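Local coordinates for envelope glycoprotein (Thogoto virus, PDB 5XEA) that probably attaches the virus to a host-cell receptor and later drives fusion of the viral and host membranes, at residues 31-36 with 153-158; 38-43 with 147-152. All blocks are in the same frame, centred on the assembly; numbering follows the deposited sequence.

Contact 1. Residues 31-36 with 153-158; sequences TRYTTS and LQWVKN. With NAG (2-acetamido-2-deoxy-beta-D-glucopyranose), chain F.
Where two antiparallel sheets of this gp64-family fusogen meet, Y33 and T35 of strand 24-35 pack against W155 and L153 of strand 133-156. The axes of strand segments 31-35 and 153-156 come no closer than 8.9 Å, too far for backbone pairing, and no hydrogen bond joins the two segments, so side chains fill the gap. Two pairs share the work, Y33 with W155 and L153 with T35. The Y33 ring crosses the indole at about a right angle, with planes 89° apart and six-membered ring centres 5.4 Å from each other; the tightest approach is from Y33 CE2 to W155 CH2, 3.5 Å. Large flat residues suit a junction this wide, because each can span several ångströms from its own strand. The far end of the indole also meets the sugar: W155 CZ3 lies 3.4 Å from C8, the acetamide methyl of the NAG, and N158 O is 3.3 Å from the same methyl. This glycan is probably carried by N246. W155 NE1, the one polar atom of the indole, donates to Y245 O in strand 243-247, which ties the ring to the sheet containing Y33.

Nearer the end of strand 24-35, L153 sends its two methyls to different targets. CD1 rests 3.4 Å from Y33 O, whereas CD2 meets T35 CG2 tip to tip at 3.9 Å. T35 holds OG1 between its backbone N and carbonyl carbon (chi1 51°), which leaves the methyl CG2 anti to the carbonyl carbon, beside the backbone N; the hydroxyl bonds to A37 O. A threonine thus offers a methyl to leucine while its polar atom serves the turn that follows. Cohesion across the segments therefore rests on dispersion and shape fit, with the indole N-H bond helping to fix the ring's orientation between protein and glycan.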
loop_
_atom_site.group_PDB
_atom_site.type_symbol
_atom_site.label_atom_id
_atom_site.label_comp_id
_atom_site.label_asym_id
_atom_site.label_seq_id
_atom_site.Cartn_x
_atom_site.Cartn_y
_atom_site.Cartn_z
ATOM N N THR B 31 21.156 12.878 18.409
ATOM C CA THR B 31 21.857 11.612 18.533
ATOM C C THR B 31 21.035 10.556 17.803
ATOM O O THR B 31 19.858 10.352 18.115
ATOM C CB THR B 31 22.050 11.230 19.999
ATOM O OG1 THR B 31 22.704 12.300 20.697
ATOM C CG2 THR B 31 22.898 9.980 20.103
ATOM N N ARG B 32 21.646 9.911 16.821
ATOM C CA ARG B 32 20.988 8.894 16.026
ATOM C C ARG B 32 21.563 7.530 16.375
ATOM O O ARG B 32 22.785 7.367 16.456
ATOM C CB ARG B 32 21.159 9.167 14.539
ATOM C CG ARG B 32 20.366 8.220 13.688
ATOM C CD ARG B 32 20.558 8.522 12.244
ATOM N NE ARG B 32 21.855 8.063 11.790
ATOM C CZ ARG B 32 22.411 8.462 10.659
ATOM N NH1 ARG B 32 21.779 9.335 9.886
ATOM N NH2 ARG B 32 23.600 7.999 10.302
ATOM N N TYR B 33 20.681 6.556 16.568
ATOM C CA TYR B 33 21.058 5.169 16.811
ATOM C C TYR B 33 20.542 4.316 15.661
ATOM O O TYR B 33 19.334 4.285 15.408
ATOM C CB TYR B 33 20.483 4.669 18.131
ATOM C CG TYR B 33 20.882 5.468 19.341
ATOM C CD1 TYR B 33 21.992 5.108 20.102
ATOM C CD2 TYR B 33 20.141 6.573 19.741
ATOM C CE1 TYR B 33 22.362 5.840 21.227
ATOM C CE2 TYR B 33 20.496 7.304 20.860
ATOM C CZ TYR B 33 21.609 6.936 21.600
ATOM O OH TYR B 33 21.960 7.666 22.713
ATOM N N THR B 34 21.452 3.647 14.958
ATOM C CA THR B 34 21.114 2.732 13.877
ATOM C C THR B 34 21.830 1.403 14.100
ATOM O O THR B 34 22.590 1.237 15.056
ATOM C CB THR B 34 21.483 3.310 12.506
ATOM O OG1 THR B 34 22.894 3.556 12.462
ATOM C CG2 THR B 34 20.712 4.597 12.231
ATOM N N THR B 35 21.591 0.454 13.195
ATOM C CA THR B 35 22.116 -0.897 13.317
ATOM C C THR B 35 22.997 -1.240 12.121
ATOM O O THR B 35 22.838 -0.701 11.019
ATOM C CB THR B 35 20.985 -1.953 13.445
ATOM O OG1 THR B 35 20.030 -1.783 12.393
ATOM C CG2 THR B 35 20.276 -1.836 14.784
ATOM N N SER B 36 23.927 -2.169 12.368
ATOM C CA SER B 36 24.810 -2.662 11.314
ATOM C C SER B 36 24.028 -3.329 10.186
ATOM O O SER B 36 24.330 -3.120 9.006
ATOM C CB SER B 36 25.823 -3.645 11.905
ATOM O OG SER B 36 25.859 -3.566 13.326
ATOM N N LEU B 153 13.654 -0.317 15.776
ATOM C CA LEU B 153 14.252 0.115 17.029
ATOM C C LEU B 153 13.224 0.925 17.802
ATOM O O LEU B 153 12.266 1.444 17.233
ATOM C CB LEU B 153 15.519 0.947 16.800
ATOM C CG LEU B 153 16.777 0.269 16.249
ATOM C CD1 LEU B 153 17.928 1.296 16.215
ATOM C CD2 LEU B 153 17.153 -0.981 17.043
ATOM N N GLN B 154 13.429 1.036 19.109
ATOM C CA GLN B 154 12.421 1.664 19.947
ATOM C C GLN B 154 13.055 2.126 21.248
ATOM O O GLN B 154 13.897 1.426 21.822
ATOM C CB GLN B 154 11.264 0.691 20.226
ATOM C CG GLN B 154 10.151 1.273 21.077
ATOM C CD GLN B 154 8.915 0.377 21.124
ATOM O OE1 GLN B 154 8.443 -0.115 20.091
ATOM N NE2 GLN B 154 8.387 0.162 22.325
ATOM N N TRP B 155 12.639 3.300 21.709
ATOM C CA TRP B 155 13.061 3.814 23.002
ATOM C C TRP B 155 12.260 3.133 24.097
ATOM O O TRP B 155 11.028 3.207 24.096
ATOM C CB TRP B 155 12.848 5.319 23.095
ATOM C CG TRP B 155 13.814 6.169 22.348
ATOM C CD1 TRP B 155 13.584 6.811 21.184
ATOM C CD2 TRP B 155 15.141 6.528 22.751
ATOM N NE1 TRP B 155 14.685 7.523 20.807
ATOM C CE2 TRP B 155 15.660 7.371 21.756
ATOM C CE3 TRP B 155 15.945 6.208 23.853
ATOM C CZ2 TRP B 155 16.952 7.915 21.825
ATOM C CZ3 TRP B 155 17.226 6.738 23.917
ATOM C CH2 TRP B 155 17.716 7.579 22.908
ATOM N N VAL B 156 12.952 2.497 25.041
ATOM C CA VAL B 156 12.326 1.922 26.231
ATOM C C VAL B 156 13.062 2.460 27.452
ATOM O O VAL B 156 14.227 2.110 27.679
ATOM C CB VAL B 156 12.344 0.387 26.225
ATOM C CG1 VAL B 156 11.659 -0.143 27.475
ATOM C CG2 VAL B 156 11.662 -0.151 24.983
ATOM N N LYS B 157 12.385 3.303 28.232
ATOM C CA LYS B 157 12.923 3.893 29.461
ATOM C C LYS B 157 14.348 4.410 29.253
ATOM O O LYS B 157 15.299 4.005 29.927
ATOM C CB LYS B 157 12.843 2.896 30.623
ATOM C CG LYS B 157 11.527 2.979 31.388
ATOM C CD LYS B 157 11.399 1.919 32.479
ATOM C CE LYS B 157 10.552 0.737 32.014
ATOM N NZ LYS B 157 9.591 0.279 33.062
ATOM N N ASN B 158 14.476 5.299 28.265
ATOM C CA ASN B 158 15.682 6.070 27.972
ATOM C C ASN B 158 16.812 5.237 27.379
ATOM O O ASN B 158 17.965 5.688 27.373
ATOM C CB ASN B 158 16.176 6.814 29.217
ATOM C CG ASN B 158 15.071 7.592 29.894
ATOM O OD1 ASN B 158 14.382 8.385 29.256
ATOM N ND2 ASN B 158 14.878 7.352 31.189
HETATM C C1 NAG F . 18.825 13.163 24.921
HETATM C C2 NAG F . 19.220 12.296 26.117
HETATM C C3 NAG F . 19.221 13.124 27.397
HETATM C C4 NAG F . 20.090 14.366 27.233
HETATM C C5 NAG F . 19.659 15.145 25.993
HETATM C C6 NAG F . 20.569 16.311 25.685
HETATM C C7 NAG F . 18.775 9.903 26.418
HETATM C C8 NAG F . 17.720 8.851 26.571
HETATM N N2 NAG F . 18.333 11.154 26.260
HETATM O O3 NAG F . 19.692 12.292 28.451
HETATM O O4 NAG F . 19.964 15.232 28.355
HETATM O O5 NAG F . 19.689 14.290 24.843
HETATM O O6 NAG F . 21.807 15.867 25.147
HETATM O O7 NAG F . 19.971 9.633 26.431
#

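Contact 2. Residues 38-43 with 147-152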
loop_
_atom_site.group_PDB
_atom_site.type_symbol
_atom_site.label_atom_id
_atom_site.label_comp_id
_atom_site.label_asym_id
_atom_site.label_seq_id
_atom_site.Cartn_x
_atom_site.Cartn_y
_atom_site.Cartn_z
ATOM N N GLN B 38 19.948 -4.887 8.715
ATOM C CA GLN B 38 18.520 -4.586 8.710
ATOM C C GLN B 38 17.638 -5.820 8.939
ATOM O O GLN B 38 16.431 -5.766 8.666
ATOM C CB GLN B 38 18.138 -3.898 7.399
ATOM C CG GLN B 38 19.011 -2.694 7.068
ATOM C CD GLN B 38 18.207 -1.427 6.841
ATOM O OE1 GLN B 38 18.165 -0.541 7.699
ATOM N NE2 GLN B 38 17.566 -1.331 5.681
ATOM N N ASN B 39 18.204 -6.919 9.453
ATOM C CA ASN B 39 17.434 -8.124 9.738
ATOM C C ASN B 39 17.912 -8.777 11.029
ATOM O O ASN B 39 19.114 -8.806 11.310
ATOM C CB ASN B 39 17.538 -9.140 8.589
ATOM C CG ASN B 39 16.799 -8.691 7.339
ATOM O OD1 ASN B 39 15.672 -8.187 7.411
ATOM N ND2 ASN B 39 17.429 -8.875 6.182
ATOM N N GLU B 40 16.956 -9.277 11.820
ATOM C CA GLU B 40 17.214 -10.284 12.840
ATOM C C GLU B 40 17.207 -11.664 12.203
ATOM O O GLU B 40 16.754 -11.847 11.073
ATOM C CB GLU B 40 16.159 -10.261 13.938
ATOM C CG GLU B 40 15.872 -8.915 14.513
ATOM C CD GLU B 40 14.915 -9.002 15.672
ATOM O OE1 GLU B 40 13.709 -9.233 15.438
ATOM O OE2 GLU B 40 15.370 -8.867 16.824
ATOM N N LEU B 41 17.718 -12.647 12.936
ATOM C CA LEU B 41 17.688 -14.033 12.495
ATOM C C LEU B 41 16.645 -14.772 13.314
ATOM O O LEU B 41 16.782 -14.897 14.538
ATOM C CB LEU B 41 19.045 -14.718 12.637
ATOM C CG LEU B 41 19.036 -16.070 11.927
ATOM C CD1 LEU B 41 19.083 -15.870 10.419
ATOM C CD2 LEU B 41 20.167 -16.966 12.408
ATOM N N LEU B 42 15.592 -15.226 12.652
ATOM C CA LEU B 42 14.557 -16.009 13.308
ATOM C C LEU B 42 14.830 -17.475 13.021
ATOM O O LEU B 42 14.814 -17.902 11.861
ATOM C CB LEU B 42 13.162 -15.613 12.829
ATOM C CG LEU B 42 12.062 -16.623 13.177
ATOM C CD1 LEU B 42 11.794 -16.660 14.676
ATOM C CD2 LEU B 42 10.795 -16.308 12.403
ATOM N N THR B 43 15.122 -18.231 14.062
ATOM C CA THR B 43 15.164 -19.686 13.973
ATOM C C THR B 43 13.903 -20.224 14.630
ATOM O O THR B 43 13.632 -19.924 15.801
ATOM C CB THR B 43 16.417 -20.256 14.638
ATOM O OG1 THR B 43 17.573 -19.724 13.984
ATOM C CG2 THR B 43 16.430 -21.775 14.511
ATOM N N SER B 147 15.477 -17.770 9.115
ATOM C CA SER B 147 15.087 -16.769 8.131
ATOM C C SER B 147 15.342 -15.375 8.674
ATOM O O SER B 147 15.207 -15.136 9.882
ATOM C CB SER B 147 13.603 -16.895 7.741
ATOM O OG SER B 147 13.293 -18.234 7.334
ATOM N N PRO B 148 15.716 -14.440 7.807
ATOM C CA PRO B 148 15.827 -13.045 8.237
ATOM C C PRO B 148 14.454 -12.393 8.315
ATOM O O PRO B 148 13.626 -12.532 7.412
ATOM C CB PRO B 148 16.683 -12.413 7.134
ATOM C CG PRO B 148 16.338 -13.191 5.920
ATOM C CD PRO B 148 16.090 -14.617 6.390
ATOM N N VAL B 149 14.219 -11.661 9.403
ATOM C CA VAL B 149 13.004 -10.874 9.565
ATOM C C VAL B 149 13.387 -9.433 9.895
ATOM O O VAL B 149 14.335 -9.192 10.654
ATOM C CB VAL B 149 12.085 -11.461 10.654
ATOM C CG1 VAL B 149 11.566 -12.894 10.253
ATOM C CG2 VAL B 149 12.798 -11.472 11.985
ATOM N N PHE B 150 12.655 -8.475 9.326
ATOM C CA PHE B 150 12.958 -7.081 9.634
ATOM C C PHE B 150 12.489 -6.750 11.048
ATOM O O PHE B 150 11.736 -7.504 11.677
ATOM C CB PHE B 150 12.317 -6.120 8.617
ATOM C CG PHE B 150 10.794 -6.170 8.576
ATOM C CD1 PHE B 150 10.028 -5.417 9.454
ATOM C CD2 PHE B 150 10.143 -6.944 7.629
ATOM C CE1 PHE B 150 8.640 -5.461 9.395
ATOM C CE2 PHE B 150 8.774 -6.986 7.557
ATOM C CZ PHE B 150 8.016 -6.250 8.435
ATOM N N PHE B 151 12.944 -5.604 11.556
ATOM C CA PHE B 151 12.637 -5.213 12.922
ATOM C C PHE B 151 12.576 -3.693 12.986
ATOM O O PHE B 151 12.858 -3.004 12.007
ATOM C CB PHE B 151 13.677 -5.777 13.903
ATOM C CG PHE B 151 15.083 -5.265 13.657
ATOM C CD1 PHE B 151 15.541 -4.123 14.293
ATOM C CD2 PHE B 151 15.923 -5.912 12.769
ATOM C CE1 PHE B 151 16.833 -3.640 14.052
ATOM C CE2 PHE B 151 17.198 -5.449 12.518
ATOM C CZ PHE B 151 17.656 -4.302 13.159
ATOM N N ASN B 152 12.160 -3.181 14.144
ATOM C CA ASN B 152 12.230 -1.767 14.464
ATOM C C ASN B 152 13.201 -1.560 15.618
ATOM O O ASN B 152 13.535 -2.499 16.348
ATOM C CB ASN B 152 10.862 -1.201 14.868
ATOM C CG ASN B 152 9.919 -1.033 13.687
ATOM O OD1 ASN B 152 10.347 -0.856 12.538
ATOM N ND2 ASN B 152 8.624 -1.076 13.971
HETATM O O HOH W 1 11.362 -8.583 14.279
#
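Q38 and N39 begin the contact by running past the F151 ring: Q38 C is 3.6 Å from F151 CE2, and N39 N lies at the ring's edge, near its plane. N39 then lies side by side with P148, CB to CB 3.7 Å, on a flank where P269 and L268 of the second subunit pack against them. The CA-H of N39 also makes a bent contact with V149 O.

At E40 regular antiparallel pairing is in place. E40 and V149 form a hydrogen-bonded pair, E40 N to V149 O 2.9 Å and V149 N to E40 O 3.0 Å. E40 O also receives the CA-H of P148, 3.2 Å from P148 CA. The side chain leaves with CG beside the backbone N (chi1 -49°), where CG lies 3.5 Å from F151 CD2. A long acidic chain can thus give methylene to a ring and still reach polar partners: OE1 accepts from T164 OG1 and from a water that also donates to F150 O, while OE2 has a weak bond to H174.

L41 faces P148 in a non-hydrogen-bonded pair, a position that suits proline because no N-H is needed there; L41 pairs its own backbone with K192 of strand 187-192. L42 forms the last pair within these two segments, with S147, L42 N to S147 O and S147 N to L42 O both 2.8 Å. On the face it shares with V149, L42 CB meets V149 CG1 at 4.1 Å, and W423 of helix 421-437 packs on both. With four backbone bonds fixing the register, the buried carboxylate of E40 is held by a hydroxyl and a water, with a weak bond to the H174 imidazole; D193 close to OE2 could raise its pKa.

How the contacts relate
Contact 2 is the more buried of the two and joins neighbouring strands of one sheet by backbone hydrogen bonds; contact 1, smaller and partly buried, packs side chains between that sheet and another, beside a glycan. Both use strand 133-156, and strands 24-35 and 40-56 follow each other in the chain, so contact 2 is nested inside the loop that contact 1 closes. Their centres are about 17 Å apart, yet they touch where T35 OG1 comes 3.5 Å from F151 CZ. Polar groups differ accordingly: a carboxylate is buried in contact 2, whereas nothing polar is exchanged across contact 1. The second subunit reaches contact 2 but not contact 1.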